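PDB 6Q2F: glycoside hydrolase family protein from Novosphingobium sp. PP1Y, which probably hydrolyses terminal alpha-L-rhamnose residues from glycosidic substrates. Local coordinates for residues A[154-159]-A[169-174]; A[311-316]-A[387-392]; A[518-523]-A[551-556]; A[445-450]-A[460-465]; A[158-163]-A[438-443]. All coordinates share one frame; numbering follows the deposited sequence.

Contact 1: A[154-159]-A[169-174]; sequences VWSETT and RLASPP
Ser156 OG stands between the backbone N and the carbonyl carbon (chi1 76°), the crowded position for a serine hydroxyl, and Val154 sets CG2 in the same place, so both side chains reach from one face of the strand toward the loop 169-174. The hydroxyl gives its proton to Ala171 O over a short 2.6 Å from OG, arriving above the carbonyl plane, 32° out of it. This is the one hydrogen bond between the two segments; the rest is van der Waals contact, much of it apolar. Val154 CG2 crosses obliquely to Pro173 CB at 3.9 Å and also meets the carbonyl oxygen of Pro174, while Val154 CB faces Pro174 CD at 4.0 Å. Pro173 CB lies 4.0 Å from Trp155 CA, its ring set against the strand backbone. At the far end Leu170, CG swung to chi1 -90°, brings CD2 to 3.5 Å from Thr158 OG1. The loop runs roughly against the strand and is held to it by one serine hydroxyl and by proline and leucine packing. Strand 151-160 is an edge strand of a four-stranded antiparallel sheet; strand 436-447 flanks it, and its Arg442 touches both Ser156 and Pro173.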
# COMPACT_ATOMS: atom_id res chain seq x y z
N VAL A 154 1.61 24.38 -17.40
CA VAL A 154 1.67 25.78 -16.99
C VAL A 154 1.18 26.62 -18.16
O VAL A 154 1.09 26.15 -19.30
CB VAL A 154 3.09 26.25 -16.57
CG1 VAL A 154 3.50 25.64 -15.21
CG2 VAL A 154 4.08 25.88 -17.64
N TRP A 155 0.87 27.89 -17.89
CA TRP A 155 0.27 28.69 -18.95
C TRP A 155 0.43 30.17 -18.67
O TRP A 155 0.55 30.58 -17.51
CB TRP A 155 -1.22 28.36 -19.13
CG TRP A 155 -2.00 28.54 -17.87
CD1 TRP A 155 -2.64 29.66 -17.45
CD2 TRP A 155 -2.19 27.56 -16.84
NE1 TRP A 155 -3.23 29.44 -16.23
CE2 TRP A 155 -2.97 28.15 -15.83
CE3 TRP A 155 -1.79 26.23 -16.69
CZ2 TRP A 155 -3.36 27.46 -14.68
CZ3 TRP A 155 -2.17 25.54 -15.53
CH2 TRP A 155 -2.94 26.17 -14.54
N SER A 156 0.41 30.95 -19.75
CA SER A 156 0.18 32.38 -19.71
C SER A 156 -1.09 32.67 -20.50
O SER A 156 -1.50 31.88 -21.36
CB SER A 156 1.35 33.17 -20.30
OG SER A 156 1.33 33.08 -21.71
N GLU A 157 -1.70 33.80 -20.18
CA GLU A 157 -2.93 34.24 -20.79
C GLU A 157 -2.89 35.64 -21.34
O GLU A 157 -2.31 36.52 -20.78
CB GLU A 157 -3.97 34.29 -19.74
CG GLU A 157 -4.76 33.05 -19.55
CD GLU A 157 -6.02 33.35 -18.80
OE1 GLU A 157 -6.52 34.49 -18.90
OE2 GLU A 157 -6.49 32.44 -18.09
N THR A 158 -3.55 35.84 -22.45
CA THR A 158 -3.57 37.16 -23.06
C THR A 158 -4.96 37.41 -23.63
O THR A 158 -5.72 36.48 -23.91
CB THR A 158 -2.49 37.29 -24.15
OG1 THR A 158 -1.23 36.86 -23.61
CG2 THR A 158 -2.33 38.72 -24.61
N THR A 159 -5.31 38.69 -23.78
CA THR A 159 -6.57 39.09 -24.38
C THR A 159 -6.31 39.84 -25.68
O THR A 159 -5.31 40.55 -25.81
CB THR A 159 -7.40 39.95 -23.43
OG1 THR A 159 -6.60 41.05 -22.98
CG2 THR A 159 -7.84 39.13 -22.22
N ARG A 169 4.85 39.84 -28.38
CA ARG A 169 5.16 38.48 -27.99
C ARG A 169 4.14 37.95 -26.99
O ARG A 169 3.74 38.65 -26.06
CB ARG A 169 6.56 38.41 -27.39
CG ARG A 169 7.66 38.64 -28.41
CD ARG A 169 8.97 38.23 -27.80
NE ARG A 169 9.36 39.02 -26.63
CZ ARG A 169 10.02 40.17 -26.70
NH1 ARG A 169 10.38 40.67 -27.88
NH2 ARG A 169 10.32 40.83 -25.59
N LEU A 170 3.73 36.70 -27.21
CA LEU A 170 3.01 35.97 -26.18
C LEU A 170 3.92 35.73 -24.99
O LEU A 170 4.97 35.09 -25.14
CB LEU A 170 2.50 34.64 -26.72
CG LEU A 170 1.12 34.60 -27.37
CD1 LEU A 170 0.78 33.17 -27.74
CD2 LEU A 170 0.08 35.19 -26.44
N ALA A 171 3.53 36.25 -23.83
CA ALA A 171 4.27 36.01 -22.59
C ALA A 171 4.55 34.52 -22.42
O ALA A 171 3.66 33.68 -22.58
CB ALA A 171 3.47 36.53 -21.39
N SER A 172 5.81 34.21 -22.13
CA SER A 172 6.21 32.84 -21.88
C SER A 172 5.50 32.30 -20.64
O SER A 172 5.35 33.02 -19.65
CB SER A 172 7.73 32.77 -21.70
OG SER A 172 8.42 33.12 -22.89
N PRO A 173 5.03 31.06 -20.67
CA PRO A 173 4.55 30.41 -19.44
C PRO A 173 5.67 30.28 -18.43
O PRO A 173 6.85 30.25 -18.80
CB PRO A 173 4.09 29.03 -19.93
CG PRO A 173 3.80 29.22 -21.37
CD PRO A 173 4.80 30.23 -21.86
N PRO A 174 5.35 30.19 -17.14
CA PRO A 174 6.40 30.01 -16.13
C PRO A 174 7.29 28.83 -16.47
O PRO A 174 6.83 27.82 -17.02
CB PRO A 174 5.62 29.76 -14.84
CG PRO A 174 4.27 30.32 -15.10
CD PRO A 174 4.00 30.15 -16.55

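Contact 2: A[311-316]-A[387-392]; sequences LSNVPT and GFVMSR
Two loops meet here: 311-316, which leads into strand 316-325 of a four-stranded antiparallel sheet, and 387-392, which leaves helix 382-385 through a Schellman motif with Gly387 at positive phi. The contact centres on two valines that slide past each other in opposite directions. Val314 CG2, in the crowded position between its backbone N and carbonyl carbon, comes to 3.5 Å from Val389 CG1, which holds the same position on its own residue. Val389 CG2, anti to the backbone N (its partner CG1 at chi1 57°), lies nearest the serine, 3.9 Å from Ser312 OG. Beside the pair, Val314 CG2 lies 4.3 Å from Phe388 CB, while the Phe388 ring leads away to stack edge-to-face with Phe180. Ser312 OG donates within its own loop to Val314 O at 3.1 Å, in the carbonyl plane and on a lone pair, bridging the turn that presents Val314. With no hydrogen bond between the loops, they are joined by van der Waals contacts, chiefly of valine methyl groups, and the serine hydroxyl beside Val389 spends its proton inside its own segment.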
# COMPACT_ATOMS: atom_id res chain seq x y z
N LEU A 311 -7.58 23.82 1.41
CA LEU A 311 -6.32 24.44 1.03
C LEU A 311 -5.24 23.37 0.89
O LEU A 311 -5.32 22.29 1.47
CB LEU A 311 -5.90 25.48 2.06
CG LEU A 311 -6.90 26.62 2.18
CD1 LEU A 311 -6.47 27.63 3.24
CD2 LEU A 311 -7.11 27.30 0.82
N SER A 312 -4.23 23.66 0.09
CA SER A 312 -3.19 22.72 -0.17
C SER A 312 -1.97 23.41 -0.67
O SER A 312 -1.89 24.60 -0.63
CB SER A 312 -3.65 21.72 -1.22
OG SER A 312 -3.67 22.28 -2.50
N ASN A 313 -1.04 22.63 -1.16
CA ASN A 313 0.19 23.11 -1.71
C ASN A 313 0.02 23.83 -3.03
O ASN A 313 0.93 24.39 -3.54
CB ASN A 313 1.26 22.04 -1.79
CG ASN A 313 1.00 21.03 -2.87
OD1 ASN A 313 -0.09 20.55 -3.00
ND2 ASN A 313 2.01 20.72 -3.65
N VAL A 314 -1.17 23.79 -3.60
CA VAL A 314 -1.45 24.51 -4.83
C VAL A 314 -2.69 25.34 -4.61
O VAL A 314 -3.41 25.08 -3.70
CB VAL A 314 -1.60 23.62 -6.04
CG1 VAL A 314 -0.30 22.92 -6.32
CG2 VAL A 314 -2.75 22.66 -5.84
N PRO A 315 -2.92 26.34 -5.43
CA PRO A 315 -4.09 27.19 -5.19
C PRO A 315 -5.39 26.39 -5.21
O PRO A 315 -5.45 25.27 -5.70
CB PRO A 315 -4.04 28.21 -6.34
CG PRO A 315 -2.61 28.23 -6.75
CD PRO A 315 -2.10 26.85 -6.53
N THR A 316 -6.44 26.99 -4.65
CA THR A 316 -7.77 26.40 -4.63
C THR A 316 -8.74 27.38 -5.28
O THR A 316 -8.86 28.52 -4.84
CB THR A 316 -8.23 26.07 -3.21
OG1 THR A 316 -7.38 25.07 -2.65
CG2 THR A 316 -9.66 25.55 -3.23
N GLY A 387 -5.46 17.48 -11.77
CA GLY A 387 -4.39 16.63 -11.31
C GLY A 387 -3.22 17.34 -10.65
O GLY A 387 -2.18 16.71 -10.43
N PHE A 388 -3.35 18.62 -10.34
CA PHE A 388 -2.28 19.29 -9.60
C PHE A 388 -2.26 18.88 -8.13
O PHE A 388 -1.23 19.03 -7.48
CB PHE A 388 -2.41 20.80 -9.71
CG PHE A 388 -2.09 21.35 -11.07
CD1 PHE A 388 -0.78 21.38 -11.52
CD2 PHE A 388 -3.08 21.83 -11.90
CE1 PHE A 388 -0.47 21.87 -12.77
CE2 PHE A 388 -2.79 22.33 -13.15
CZ PHE A 388 -1.48 22.35 -13.59
N VAL A 389 -3.38 18.38 -7.61
CA VAL A 389 -3.48 17.93 -6.23
C VAL A 389 -4.62 16.93 -6.16
O VAL A 389 -5.62 17.07 -6.87
CB VAL A 389 -3.70 19.11 -5.25
CG1 VAL A 389 -4.96 19.90 -5.64
CG2 VAL A 389 -3.81 18.59 -3.82
N MSE A 390 -4.47 15.92 -5.30
CA MSE A 390 -5.41 14.81 -5.27
C MSE A 390 -6.71 15.14 -4.55
O MSE A 390 -6.72 15.92 -3.60
CB MSE A 390 -4.75 13.59 -4.62
CG MSE A 390 -3.71 12.92 -5.51
SE MSE A 390 -4.44 12.44 -7.24
CE MSE A 390 -3.87 14.00 -8.30
N SER A 391 -7.80 14.55 -5.01
CA SER A 391 -9.02 14.46 -4.21
C SER A 391 -9.27 12.99 -3.94
O SER A 391 -8.92 12.13 -4.76
CB SER A 391 -10.22 15.13 -4.91
OG SER A 391 -9.97 16.50 -5.14
N ARG A 392 -9.82 12.70 -2.79
CA ARG A 392 -10.10 11.36 -2.43
C ARG A 392 -11.17 10.74 -3.30
O ARG A 392 -11.10 9.62 -3.67
CB ARG A 392 -10.47 11.32 -0.97
CG ARG A 392 -10.88 9.95 -0.52
CD ARG A 392 -11.33 9.95 0.92
NE ARG A 392 -10.81 8.77 1.59
CZ ARG A 392 -9.55 8.33 1.49
NH1 ARG A 392 -8.67 8.94 0.73
NH2 ARG A 392 -9.20 7.26 2.15

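Contact 3: A[518-523]-A[551-556]; sequences EQFQRL and YDYRRT
The Phe520 ring meets helix 551-556 with its CD2-CE2-CZ side: Tyr553 N and CA lie at its edge, near the ring plane, with CE2 3.7 Å from Tyr553 N. Thr556 OG1 approaches the ring obliquely, 3.6 Å from Phe520 CD2, as does the carbonyl carbon of Asp552. The ring and the Asp552 carboxylate are turned 70° apart, and Asp552 CB touches CE2 and CZ, both at 3.8 Å. With CG anti to the backbone N (chi1 -177°), Phe520 reaches from helix 516-524 onto helix 543-575; the short segments cross at 104° with axes 9.9 Å apart. Both helices lie in the connection between strands 497-502 and 579-582 of the (beta/alpha)8 barrel. Thr556 crosses the Phe520 side chain at about a right angle; its CG2 packs 3.9 Å from Phe520 CA and also meets Leu523 CD1. Thr556 OG1 donates to Asp552 O one turn back, from above the carbonyl plane, and that oxygen also accepts Thr556 N. On the other helix, Arg522 grips Gln519 OE1 side-on with NE and NH2, in its guanidinium plane. The Asp552 carboxylate is held by Tyr526 OH, Ser829 OG and Asn830 N, and Tyr526 also meets Phe520 edge-to-face.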
# COMPACT_ATOMS: atom_id res chain seq x y z
N GLU A 518 -1.99 12.84 -28.21
CA GLU A 518 -2.18 11.58 -28.93
C GLU A 518 -2.67 10.48 -27.99
O GLU A 518 -3.55 9.69 -28.35
CB GLU A 518 -0.88 11.11 -29.59
CG GLU A 518 -0.25 12.06 -30.59
CD GLU A 518 1.23 11.74 -30.78
OE1 GLU A 518 1.55 10.64 -31.30
OE2 GLU A 518 2.08 12.57 -30.38
N GLN A 519 -2.08 10.39 -26.79
CA GLN A 519 -2.50 9.36 -25.84
C GLN A 519 -3.96 9.55 -25.47
O GLN A 519 -4.72 8.58 -25.41
CB GLN A 519 -1.63 9.38 -24.58
CG GLN A 519 -0.14 9.17 -24.80
CD GLN A 519 0.21 7.73 -25.15
OE1 GLN A 519 -0.67 6.93 -25.48
NE2 GLN A 519 1.49 7.40 -25.11
N PHE A 520 -4.37 10.79 -25.21
CA PHE A 520 -5.76 11.05 -24.85
C PHE A 520 -6.69 10.64 -25.98
O PHE A 520 -7.70 9.97 -25.76
CB PHE A 520 -5.92 12.52 -24.49
CG PHE A 520 -7.30 12.90 -24.03
CD1 PHE A 520 -8.35 13.04 -24.94
CD2 PHE A 520 -7.55 13.16 -22.69
CE1 PHE A 520 -9.60 13.41 -24.52
CE2 PHE A 520 -8.81 13.52 -22.26
CZ PHE A 520 -9.84 13.66 -23.18
N GLN A 521 -6.35 11.04 -27.21
CA GLN A 521 -7.17 10.67 -28.36
C GLN A 521 -7.27 9.15 -28.49
O GLN A 521 -8.36 8.61 -28.72
CB GLN A 521 -6.58 11.27 -29.64
CG GLN A 521 -7.25 10.78 -30.89
CD GLN A 521 -8.54 11.51 -31.14
OE1 GLN A 521 -8.57 12.74 -31.15
NE2 GLN A 521 -9.62 10.76 -31.32
N ARG A 522 -6.15 8.45 -28.35
CA ARG A 522 -6.18 7.01 -28.55
C ARG A 522 -6.96 6.31 -27.44
O ARG A 522 -7.67 5.33 -27.70
CB ARG A 522 -4.76 6.45 -28.64
CG ARG A 522 -4.65 4.92 -28.37
CD ARG A 522 -3.19 4.45 -28.34
NE ARG A 522 -2.50 4.80 -27.09
CZ ARG A 522 -2.53 4.07 -25.98
NH1 ARG A 522 -3.24 2.94 -25.93
NH2 ARG A 522 -1.88 4.48 -24.89
N LEU A 523 -6.86 6.80 -26.20
CA LEU A 523 -7.47 6.11 -25.08
C LEU A 523 -8.90 6.55 -24.81
O LEU A 523 -9.70 5.74 -24.34
CB LEU A 523 -6.64 6.29 -23.80
CG LEU A 523 -5.29 5.57 -23.71
CD1 LEU A 523 -4.35 6.20 -22.66
CD2 LEU A 523 -5.51 4.10 -23.35
N TYR A 551 -12.14 14.39 -15.76
CA TYR A 551 -12.13 12.96 -15.44
C TYR A 551 -11.38 12.16 -16.51
O TYR A 551 -10.52 11.33 -16.20
CB TYR A 551 -13.56 12.42 -15.30
CG TYR A 551 -13.63 10.90 -15.21
CD1 TYR A 551 -13.73 10.12 -16.35
CD2 TYR A 551 -13.58 10.25 -13.98
CE1 TYR A 551 -13.78 8.72 -16.28
CE2 TYR A 551 -13.63 8.85 -13.89
CZ TYR A 551 -13.72 8.10 -15.04
OH TYR A 551 -13.78 6.71 -14.99
N ASP A 552 -11.71 12.40 -17.78
CA ASP A 552 -11.04 11.72 -18.89
C ASP A 552 -9.55 12.04 -18.91
O ASP A 552 -8.73 11.18 -19.26
CB ASP A 552 -11.68 12.12 -20.23
CG ASP A 552 -13.05 11.49 -20.44
OD1 ASP A 552 -13.30 10.44 -19.80
OD2 ASP A 552 -13.86 12.03 -21.24
N TYR A 553 -9.19 13.27 -18.56
CA TYR A 553 -7.78 13.64 -18.54
C TYR A 553 -7.06 12.92 -17.42
O TYR A 553 -6.01 12.31 -17.63
CB TYR A 553 -7.64 15.16 -18.42
CG TYR A 553 -6.26 15.67 -18.71
CD1 TYR A 553 -5.88 16.01 -20.00
CD2 TYR A 553 -5.32 15.80 -17.69
CE1 TYR A 553 -4.62 16.49 -20.27
CE2 TYR A 553 -4.04 16.27 -17.95
CZ TYR A 553 -3.70 16.61 -19.25
OH TYR A 553 -2.44 17.08 -19.52
N ARG A 554 -7.64 12.94 -16.21
CA ARG A 554 -7.06 12.19 -15.10
C ARG A 554 -6.97 10.72 -15.44
O ARG A 554 -5.99 10.05 -15.09
CB ARG A 554 -7.89 12.40 -13.83
CG ARG A 554 -7.81 13.84 -13.28
CD ARG A 554 -8.38 13.91 -11.86
NE ARG A 554 -9.71 13.32 -11.81
CZ ARG A 554 -10.82 13.96 -12.15
NH1 ARG A 554 -10.78 15.22 -12.55
NH2 ARG A 554 -11.98 13.33 -12.08
N ARG A 555 -7.97 10.19 -16.15
CA ARG A 555 -7.97 8.77 -16.46
C ARG A 555 -6.86 8.43 -17.45
O ARG A 555 -6.25 7.35 -17.37
CB ARG A 555 -9.33 8.35 -17.00
CG ARG A 555 -9.40 6.87 -17.36
CD ARG A 555 -10.83 6.38 -17.37
NE ARG A 555 -10.92 4.98 -17.75
CZ ARG A 555 -12.02 4.24 -17.62
NH1 ARG A 555 -13.11 4.79 -17.11
NH2 ARG A 555 -12.01 2.96 -17.99
N THR A 556 -6.58 9.33 -18.37
CA THR A 556 -5.48 9.08 -19.29
C THR A 556 -4.15 9.03 -18.56
O THR A 556 -3.28 8.20 -18.87
CB THR A 556 -5.48 10.15 -20.38
OG1 THR A 556 -6.74 10.10 -21.08
CG2 THR A 556 -4.34 9.93 -21.36

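Contact 4: A[445-450]-A[460-465]; sequences YSLLGT and TGLEVD
Thr450 O is gripped twice: by the backbone N-H of Glu463 and by a water. Glu463 N donates over 2.9 Å to Thr450 O, nearly straight at 164°, in the carbonyl plane and on a lone pair. The water donates to Thr450 O and to Glu463 O, 2.8 Å to each, bridging the two backbones. Leu462 CA adds a CA-H...O contact to Thr450 O at 3.5 Å. Leu462 CD1 meets Leu447 CD1 at 4.0 Å, the two leucines crossing at about a right angle, while Leu462 CD2 rests 3.9 Å over Gly449 CA. Gly449, at positive phi, lies where the chain leaves strand 436-447. Glu463 CB and CG cross Thr450 obliquely, and the bend at chi2 (-76°) takes the carboxylate away to Lys466 and to the backbone amides of Glu138 and Thr139. The end of strand 436-447 is thus tied to loop 460-465, which leads to helix 469-487, by one backbone hydrogen bond and a bridging water with leucine packing beside them, while the acidic group, so partnered, would probably stay ionised.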
# COMPACT_ATOMS: atom_id res chain seq x y z
N TYR A 445 4.90 23.39 -20.43
CA TYR A 445 5.12 22.57 -19.25
C TYR A 445 6.43 22.96 -18.60
O TYR A 445 7.30 23.60 -19.20
CB TYR A 445 5.10 21.06 -19.58
CG TYR A 445 6.28 20.55 -20.38
CD1 TYR A 445 7.50 20.26 -19.76
CD2 TYR A 445 6.18 20.35 -21.76
CE1 TYR A 445 8.59 19.79 -20.50
CE2 TYR A 445 7.25 19.87 -22.50
CZ TYR A 445 8.45 19.60 -21.87
OH TYR A 445 9.52 19.14 -22.61
N SER A 446 6.55 22.56 -17.34
CA SER A 446 7.78 22.75 -16.59
C SER A 446 7.88 21.60 -15.59
O SER A 446 6.99 20.76 -15.49
CB SER A 446 7.79 24.12 -15.92
OG SER A 446 6.80 24.20 -14.91
N LEU A 447 8.99 21.56 -14.86
CA LEU A 447 9.32 20.42 -14.02
C LEU A 447 8.69 20.49 -12.64
O LEU A 447 8.53 21.57 -12.05
CB LEU A 447 10.84 20.31 -13.88
CG LEU A 447 11.57 20.10 -15.21
CD1 LEU A 447 13.02 19.77 -14.95
CD2 LEU A 447 10.88 18.99 -16.03
N LEU A 448 8.32 19.32 -12.11
CA LEU A 448 8.02 19.18 -10.69
C LEU A 448 9.28 19.29 -9.84
O LEU A 448 9.24 19.83 -8.73
CB LEU A 448 7.36 17.83 -10.42
CG LEU A 448 5.88 17.77 -10.09
CD1 LEU A 448 5.09 18.31 -11.27
CD2 LEU A 448 5.49 16.31 -9.78
N GLY A 449 10.39 18.73 -10.33
CA GLY A 449 11.63 18.69 -9.60
C GLY A 449 11.80 17.54 -8.64
O GLY A 449 12.85 17.45 -7.99
N THR A 450 10.82 16.65 -8.52
CA THR A 450 10.96 15.59 -7.53
C THR A 450 12.03 14.59 -7.95
O THR A 450 12.33 14.40 -9.13
CB THR A 450 9.64 14.87 -7.27
OG1 THR A 450 9.07 14.45 -8.52
CG2 THR A 450 8.66 15.82 -6.57
N THR A 460 21.39 11.17 -6.86
CA THR A 460 20.08 11.77 -6.68
C THR A 460 19.79 12.63 -7.91
O THR A 460 20.64 13.41 -8.32
CB THR A 460 20.04 12.65 -5.42
OG1 THR A 460 20.11 11.82 -4.26
CG2 THR A 460 18.77 13.46 -5.37
N GLY A 461 18.60 12.47 -8.47
CA GLY A 461 18.21 13.29 -9.61
C GLY A 461 16.75 13.07 -9.93
O GLY A 461 16.04 12.37 -9.21
N LEU A 462 16.32 13.65 -11.03
CA LEU A 462 14.90 13.71 -11.34
C LEU A 462 14.26 12.33 -11.42
O LEU A 462 14.81 11.41 -12.04
CB LEU A 462 14.69 14.45 -12.65
CG LEU A 462 15.16 15.91 -12.61
CD1 LEU A 462 15.08 16.52 -14.01
CD2 LEU A 462 14.28 16.69 -11.63
N GLU A 463 13.10 12.19 -10.80
CA GLU A 463 12.20 11.10 -11.14
C GLU A 463 11.84 11.19 -12.62
O GLU A 463 11.46 12.24 -13.12
CB GLU A 463 10.94 11.19 -10.26
CG GLU A 463 11.19 10.84 -8.78
CD GLU A 463 11.33 9.33 -8.56
OE1 GLU A 463 10.95 8.57 -9.47
OE2 GLU A 463 11.81 8.92 -7.48
N VAL A 464 11.99 10.07 -13.33
CA VAL A 464 11.68 10.06 -14.76
C VAL A 464 10.18 10.25 -14.96
O VAL A 464 9.35 9.85 -14.13
CB VAL A 464 12.16 8.75 -15.42
CG1 VAL A 464 11.29 7.55 -14.97
CG2 VAL A 464 12.09 8.87 -16.96
N ASP A 465 9.82 10.90 -16.06
CA ASP A 465 8.43 11.13 -16.43
C ASP A 465 7.67 9.81 -16.51
O ASP A 465 7.91 9.00 -17.42
CB ASP A 465 8.39 11.90 -17.77
CG ASP A 465 6.97 12.12 -18.30
OD1 ASP A 465 6.01 11.54 -17.72
OD2 ASP A 465 6.81 12.87 -19.28
O HOH W 1 11.06 14.54 -11.61

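Contact 5: A[158-163]-A[438-443]; sequences TTLAGG and WRVLRL
Strands 158-160 and 438-443 run antiparallel, their short axes 4.5 Å apart at closest, with Thr158-Val440 and Leu160-Trp438 as hydrogen-bonded pairs flanking the non-hydrogen-bonded pair Thr159-Arg439. Val440 N donates to Thr158 O over 2.8 Å at 174°, the straightest of four backbone bonds, whereas Thr158 N reaches Val440 O at 147°. Between the two hydrogen-bonded pairs, Thr159 CA brings a CA-H...O contact of 3.2 Å to Trp438 O. The side chains of Thr158, Leu160, Trp438 and Val440 share one face. There Leu160 CB lies 3.8 Å from Trp438 CB, and Leu160 CD1 meets Val440 CG2 at 4.0 Å, the side chains crossing obliquely with CG2 anti to the carbonyl carbon. A water donates to Val440 O and is hydrogen-bonded to Thr158 OG1. Where strand 151-160 ends, the chain turns past the edge of the indole: Gly162 CA comes to 3.4 Å from Trp438 CD1, near the ring plane, and a CB there would collide with that atom. Trp438 NE1 is bonded to Pro430 O, and its ring meets Trp427 edge-to-face. Arg439, on the other face with Thr159, lays CG 3.8 Å from Thr158 O and sends its guanidinium to a salt bridge with Glu157. Strand 436-447 is an inner strand of the sheet, between edge strand 151-160 and strand 206-217, whose Pro215 touches Trp438.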
# COMPACT_ATOMS: atom_id res chain seq x y z
N THR A 158 -3.55 35.84 -22.45
CA THR A 158 -3.57 37.16 -23.06
C THR A 158 -4.96 37.41 -23.63
O THR A 158 -5.72 36.48 -23.91
CB THR A 158 -2.49 37.29 -24.15
OG1 THR A 158 -1.23 36.86 -23.61
CG2 THR A 158 -2.33 38.72 -24.61
N THR A 159 -5.31 38.69 -23.78
CA THR A 159 -6.57 39.09 -24.38
C THR A 159 -6.31 39.84 -25.68
O THR A 159 -5.31 40.55 -25.81
CB THR A 159 -7.40 39.95 -23.43
OG1 THR A 159 -6.60 41.05 -22.98
CG2 THR A 159 -7.84 39.13 -22.22
N LEU A 160 -7.23 39.69 -26.64
CA LEU A 160 -7.17 40.36 -27.93
C LEU A 160 -8.56 40.85 -28.32
O LEU A 160 -9.57 40.35 -27.82
CB LEU A 160 -6.65 39.45 -29.04
CG LEU A 160 -5.16 39.14 -29.04
CD1 LEU A 160 -4.85 38.28 -30.26
CD2 LEU A 160 -4.38 40.44 -29.06
N ALA A 161 -8.59 41.81 -29.25
CA ALA A 161 -9.82 42.46 -29.69
C ALA A 161 -10.61 41.65 -30.72
O ALA A 161 -11.82 41.47 -30.58
CB ALA A 161 -9.50 43.85 -30.26
N GLY A 162 -9.95 41.18 -31.78
CA GLY A 162 -10.69 40.58 -32.87
C GLY A 162 -11.03 41.59 -33.95
O GLY A 162 -11.94 42.40 -33.79
N GLY A 163 -10.31 41.53 -35.06
CA GLY A 163 -10.22 42.66 -35.96
C GLY A 163 -8.93 43.38 -35.66
O GLY A 163 -8.86 44.62 -35.59
N TRP A 438 -11.19 38.13 -27.56
CA TRP A 438 -10.41 36.90 -27.70
C TRP A 438 -9.56 36.65 -26.46
O TRP A 438 -9.02 37.58 -25.85
CB TRP A 438 -9.51 36.96 -28.93
CG TRP A 438 -10.21 36.67 -30.22
CD1 TRP A 438 -10.60 37.58 -31.17
CD2 TRP A 438 -10.61 35.38 -30.70
NE1 TRP A 438 -11.23 36.93 -32.21
CE2 TRP A 438 -11.24 35.58 -31.94
CE3 TRP A 438 -10.50 34.09 -30.20
CZ2 TRP A 438 -11.76 34.52 -32.69
CZ3 TRP A 438 -11.01 33.04 -30.94
CH2 TRP A 438 -11.63 33.26 -32.17
N ARG A 439 -9.37 35.39 -26.17
CA ARG A 439 -8.50 34.99 -25.11
C ARG A 439 -7.53 34.04 -25.74
O ARG A 439 -7.91 33.12 -26.39
CB ARG A 439 -9.27 34.30 -24.04
CG ARG A 439 -8.55 34.22 -22.73
CD ARG A 439 -9.61 34.27 -21.69
NE ARG A 439 -9.21 33.64 -20.47
CZ ARG A 439 -10.06 33.28 -19.53
NH1 ARG A 439 -11.35 33.48 -19.68
NH2 ARG A 439 -9.60 32.71 -18.43
N VAL A 440 -6.26 34.29 -25.54
CA VAL A 440 -5.23 33.47 -26.08
C VAL A 440 -4.49 32.81 -24.94
O VAL A 440 -3.98 33.46 -24.07
CB VAL A 440 -4.27 34.26 -26.93
CG1 VAL A 440 -3.27 33.36 -27.60
CG2 VAL A 440 -5.03 35.05 -27.95
N LEU A 441 -4.46 31.50 -24.99
CA LEU A 441 -3.85 30.70 -23.99
C LEU A 441 -2.59 30.05 -24.51
O LEU A 441 -2.62 29.33 -25.47
CB LEU A 441 -4.85 29.64 -23.60
CG LEU A 441 -4.68 28.79 -22.38
CD1 LEU A 441 -4.11 29.62 -21.28
CD2 LEU A 441 -6.03 28.29 -21.97
N ARG A 442 -1.49 30.32 -23.84
CA ARG A 442 -0.26 29.72 -24.21
C ARG A 442 0.03 28.66 -23.16
O ARG A 442 0.29 28.96 -22.03
CB ARG A 442 0.87 30.71 -24.32
CG ARG A 442 2.16 30.06 -24.73
CD ARG A 442 3.25 31.06 -25.02
NE ARG A 442 4.52 30.44 -25.28
CZ ARG A 442 5.65 31.10 -25.41
NH1 ARG A 442 5.66 32.41 -25.32
NH2 ARG A 442 6.76 30.45 -25.64
N LEU A 443 -0.03 27.42 -23.59
CA LEU A 443 0.23 26.29 -22.72
C LEU A 443 1.67 25.86 -22.86
O LEU A 443 2.21 25.81 -23.98
CB LEU A 443 -0.71 25.13 -23.06
CG LEU A 443 -2.19 25.48 -23.01
CD1 LEU A 443 -3.01 24.27 -23.43
CD2 LEU A 443 -2.57 25.94 -21.62
O HOH W 2 -1.04 33.87 -23.79

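In the fold
Contacts 1 and 5 start from the same strand, share Thr158 and Thr159, and lie 10 Å apart between centres: one joins strand 151-160 to a loop, the other to strand 436-447. A probable backbone hydrogen bond, 2.9 Å between Ser156 O and Arg442 N, binds them further. Contact 4 continues from strand 436-447, and Val154 CG1 packs 3.6 Å from Ser446 OG. Contact 2 touches contact 1 where Trp155 CZ3 meets Phe388 CZ at 3.8 Å. Contact 3, between two helices, touches none of the others; contact 2 comes within about 5 Å between nearest atoms. The Glu463 side chain of contact 4 lies about 13 Å from the bound sodium ion.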